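Local coordinates for glycosyl hydrolases family 2, sugar binding domain protein (Bacteroides uniformis str. 3978 T3 ii, PDB 6D1P), which is a gut-bacterial beta-glucuronidase of glycoside hydrolase family 2, probably cleaving glucuronic acid from O-linked glucuronides, at residues 199-211 against 219-231. Numbering follows the deposited sequence.
Sequences TPAVHFEQIRIEA and QGSISIDIAFGGL
F204 and F228 meet on the buried face of an antiparallel beta hairpin, strands 203-213 and 219-229, in the immunoglobulin-like beta-sandwich domain of this family 2 glycosidase. The tight side is apolar: F204 CD1 lies 3.5 Å from F228 CE2, the ring planes inclined at 42°, and I207, I209, I222, I224 and I226 continue the layer, with I209 CG2 4.0 Å from I222 CG2. Strands 284-292 and 295-303 of the facing sheet pack on F204, I207 and I209. A classic bulge interrupts the pairing, E205 N binding A227 O at 2.7 Å while Q206 N reaches the same oxygen weakly. The opposite face, partly open to solvent, is polar and looser. R208 NE makes a salt bridge to E210 OE2 along its own strand, whereas D225 OD2 stands 4.0 Å from R208 NE, no N-H aimed at it, a long charge pairing; D225 OD1 is hydrogen-bonded to S265 OG. At the hairpin's open end H203 chi1 (49°) turns the ring over G229, and H203 ND1 gives P200 O a 3.0 Å hydrogen bond near the ring plane. Replacing H203 with alanine would probably uncover G229 and leave P200 O without its imidazole donor. G229 O sits 3.7 Å above the H203 ring centre.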
# COMPACT_ATOMS: atom_id res chain seq x y z
N THR A 199 -35.78 12.95 9.49
CA THR A 199 -36.94 13.54 8.84
C THR A 199 -38.20 12.87 9.36
O THR A 199 -38.15 11.73 9.85
CB THR A 199 -36.90 13.41 7.31
OG1 THR A 199 -36.72 12.04 6.95
CG2 THR A 199 -35.78 14.24 6.73
N PRO A 200 -39.35 13.54 9.27
CA PRO A 200 -40.62 12.91 9.64
C PRO A 200 -41.01 11.81 8.67
O PRO A 200 -40.45 11.65 7.58
CB PRO A 200 -41.63 14.07 9.58
CG PRO A 200 -40.81 15.29 9.68
CD PRO A 200 -39.52 14.98 9.01
N ALA A 201 -42.01 11.02 9.08
CA ALA A 201 -42.57 10.00 8.20
C ALA A 201 -42.98 10.59 6.86
O ALA A 201 -42.85 9.94 5.82
CB ALA A 201 -43.78 9.34 8.87
N VAL A 202 -43.48 11.82 6.87
CA VAL A 202 -43.79 12.56 5.66
C VAL A 202 -42.90 13.79 5.65
O VAL A 202 -42.77 14.47 6.67
CB VAL A 202 -45.28 12.92 5.58
CG1 VAL A 202 -45.55 13.90 4.45
CG2 VAL A 202 -46.12 11.65 5.38
N HIS A 203 -42.28 14.06 4.50
CA HIS A 203 -41.11 14.93 4.41
C HIS A 203 -41.01 15.44 2.99
O HIS A 203 -41.61 14.88 2.07
CB HIS A 203 -39.84 14.15 4.77
CG HIS A 203 -39.73 12.85 4.04
ND1 HIS A 203 -40.10 11.64 4.60
CD2 HIS A 203 -39.35 12.57 2.77
CE1 HIS A 203 -39.94 10.68 3.71
NE2 HIS A 203 -39.48 11.22 2.59
N PHE A 204 -40.21 16.49 2.81
CA PHE A 204 -39.90 16.94 1.47
C PHE A 204 -38.92 15.98 0.81
O PHE A 204 -37.88 15.65 1.39
CB PHE A 204 -39.30 18.35 1.50
CG PHE A 204 -40.10 19.32 2.31
CD1 PHE A 204 -41.35 19.74 1.88
CD2 PHE A 204 -39.60 19.81 3.49
CE1 PHE A 204 -42.09 20.63 2.63
CE2 PHE A 204 -40.33 20.72 4.25
CZ PHE A 204 -41.58 21.12 3.82
N GLU A 205 -39.27 15.50 -0.38
CA GLU A 205 -38.33 14.71 -1.16
C GLU A 205 -37.55 15.58 -2.13
O GLU A 205 -36.32 15.56 -2.15
CB GLU A 205 -39.07 13.58 -1.89
CG GLU A 205 -38.20 12.37 -2.19
CD GLU A 205 -38.97 11.06 -2.13
OE1 GLU A 205 -38.80 10.32 -1.13
OE2 GLU A 205 -39.75 10.77 -3.07
N GLN A 206 -38.25 16.40 -2.92
CA GLN A 206 -37.60 17.25 -3.90
C GLN A 206 -38.30 18.60 -3.96
O GLN A 206 -39.52 18.68 -3.80
CB GLN A 206 -37.59 16.56 -5.27
CG GLN A 206 -36.59 17.12 -6.27
CD GLN A 206 -36.52 16.27 -7.54
OE1 GLN A 206 -35.42 15.93 -8.00
NE2 GLN A 206 -37.68 15.92 -8.10
N ILE A 207 -37.52 19.66 -4.19
CA ILE A 207 -38.05 21.02 -4.31
C ILE A 207 -37.34 21.73 -5.45
O ILE A 207 -36.21 22.21 -5.31
CB ILE A 207 -37.88 21.81 -2.99
CG1 ILE A 207 -38.78 21.22 -1.90
CG2 ILE A 207 -38.16 23.32 -3.19
CD1 ILE A 207 -38.97 22.11 -0.71
N ARG A 208 -38.01 21.81 -6.59
CA ARG A 208 -37.44 22.39 -7.80
C ARG A 208 -37.95 23.81 -7.98
O ARG A 208 -39.16 24.06 -7.87
CB ARG A 208 -37.79 21.50 -9.00
CG ARG A 208 -37.54 22.10 -10.38
CD ARG A 208 -38.47 21.42 -11.39
NE ARG A 208 -38.03 21.59 -12.77
CZ ARG A 208 -38.11 20.63 -13.69
NH1 ARG A 208 -38.60 19.45 -13.35
NH2 ARG A 208 -37.69 20.85 -14.93
N ILE A 209 -37.04 24.74 -8.23
CA ILE A 209 -37.36 26.16 -8.27
C ILE A 209 -36.81 26.72 -9.57
O ILE A 209 -35.58 26.79 -9.75
CB ILE A 209 -36.80 26.92 -7.07
CG1 ILE A 209 -37.32 26.31 -5.77
CG2 ILE A 209 -37.18 28.38 -7.14
CD1 ILE A 209 -36.88 27.06 -4.54
N GLU A 210 -37.70 27.14 -10.48
CA GLU A 210 -37.31 27.72 -11.76
C GLU A 210 -37.73 29.18 -11.78
O GLU A 210 -38.90 29.51 -11.99
CB GLU A 210 -37.92 26.95 -12.91
CG GLU A 210 -37.58 25.47 -12.93
CD GLU A 210 -37.95 24.83 -14.26
OE1 GLU A 210 -38.14 25.58 -15.25
OE2 GLU A 210 -38.05 23.59 -14.33
N ALA A 211 -36.77 30.06 -11.53
CA ALA A 211 -36.97 31.48 -11.68
C ALA A 211 -36.65 31.86 -13.12
O ALA A 211 -35.58 31.50 -13.63
CB ALA A 211 -36.10 32.27 -10.70
N GLN A 219 -40.19 41.54 -15.78
CA GLN A 219 -40.97 40.66 -14.92
C GLN A 219 -40.16 39.43 -14.52
O GLN A 219 -39.12 39.11 -15.09
CB GLN A 219 -42.27 40.22 -15.59
CG GLN A 219 -43.39 41.20 -15.41
CD GLN A 219 -44.14 41.38 -16.70
OE1 GLN A 219 -43.98 40.56 -17.61
NE2 GLN A 219 -44.93 42.44 -16.81
N GLY A 220 -40.69 38.74 -13.53
CA GLY A 220 -40.11 37.49 -13.10
C GLY A 220 -41.20 36.50 -12.80
O GLY A 220 -42.31 36.86 -12.39
N SER A 221 -40.88 35.24 -13.02
CA SER A 221 -41.79 34.15 -12.72
C SER A 221 -41.05 33.12 -11.89
O SER A 221 -39.86 32.87 -12.11
CB SER A 221 -42.34 33.54 -14.00
OG SER A 221 -43.61 32.99 -13.76
N ILE A 222 -41.74 32.53 -10.91
CA ILE A 222 -41.19 31.50 -10.05
C ILE A 222 -42.12 30.30 -10.14
O ILE A 222 -43.18 30.29 -9.51
CB ILE A 222 -41.04 31.95 -8.59
CG1 ILE A 222 -40.32 33.29 -8.51
CG2 ILE A 222 -40.29 30.89 -7.78
CD1 ILE A 222 -40.32 33.90 -7.11
N SER A 223 -41.72 29.28 -10.88
CA SER A 223 -42.43 28.01 -10.85
C SER A 223 -41.77 27.12 -9.81
O SER A 223 -40.54 26.99 -9.79
CB SER A 223 -42.44 27.36 -12.23
OG SER A 223 -42.87 26.02 -12.14
N ILE A 224 -42.57 26.53 -8.92
CA ILE A 224 -42.06 25.73 -7.82
C ILE A 224 -42.78 24.39 -7.81
O ILE A 224 -44.01 24.34 -7.66
CB ILE A 224 -42.23 26.44 -6.47
CG1 ILE A 224 -41.37 27.69 -6.44
CG2 ILE A 224 -41.82 25.54 -5.33
CD1 ILE A 224 -41.35 28.36 -5.10
N ASP A 225 -42.01 23.31 -7.93
CA ASP A 225 -42.53 21.94 -7.89
C ASP A 225 -41.99 21.24 -6.66
O ASP A 225 -40.78 21.25 -6.41
CB ASP A 225 -42.14 21.17 -9.15
CG ASP A 225 -42.56 21.88 -10.42
OD1 ASP A 225 -43.69 22.40 -10.46
OD2 ASP A 225 -41.75 21.93 -11.37
N ILE A 226 -42.89 20.62 -5.90
CA ILE A 226 -42.57 20.04 -4.60
C ILE A 226 -43.09 18.61 -4.55
O ILE A 226 -44.27 18.37 -4.83
CB ILE A 226 -43.17 20.86 -3.45
CG1 ILE A 226 -42.49 22.23 -3.37
CG2 ILE A 226 -43.05 20.10 -2.13
CD1 ILE A 226 -42.79 22.97 -2.11
N ALA A 227 -42.23 17.68 -4.17
CA ALA A 227 -42.58 16.27 -4.06
C ALA A 227 -42.38 15.79 -2.63
O ALA A 227 -41.41 16.16 -1.97
CB ALA A 227 -41.73 15.43 -5.01
N PHE A 228 -43.30 14.94 -2.17
CA PHE A 228 -43.31 14.45 -0.79
C PHE A 228 -43.08 12.95 -0.73
O PHE A 228 -43.63 12.19 -1.54
CB PHE A 228 -44.64 14.78 -0.09
CG PHE A 228 -44.82 16.24 0.24
CD1 PHE A 228 -45.47 17.09 -0.64
CD2 PHE A 228 -44.33 16.76 1.43
CE1 PHE A 228 -45.63 18.43 -0.34
CE2 PHE A 228 -44.49 18.10 1.74
CZ PHE A 228 -45.15 18.94 0.85
N GLY A 229 -42.27 12.52 0.24
CA GLY A 229 -42.13 11.13 0.59
C GLY A 229 -43.01 10.77 1.77
O GLY A 229 -43.37 11.62 2.58
N GLY A 230 -43.32 9.50 1.89
CA GLY A 230 -44.46 9.12 2.69
C GLY A 230 -45.69 9.26 1.81
O GLY A 230 -45.60 9.47 0.60
N LEU A 231 -46.85 9.18 2.46
CA LEU A 231 -48.16 9.08 1.78
C LEU A 231 -48.33 7.71 1.11
O LEU A 231 -49.01 6.82 1.63
CB LEU A 231 -48.35 10.19 0.74
CG LEU A 231 -47.84 11.56 1.16
CD1 LEU A 231 -47.92 12.57 0.02
CD2 LEU A 231 -48.63 12.02 2.36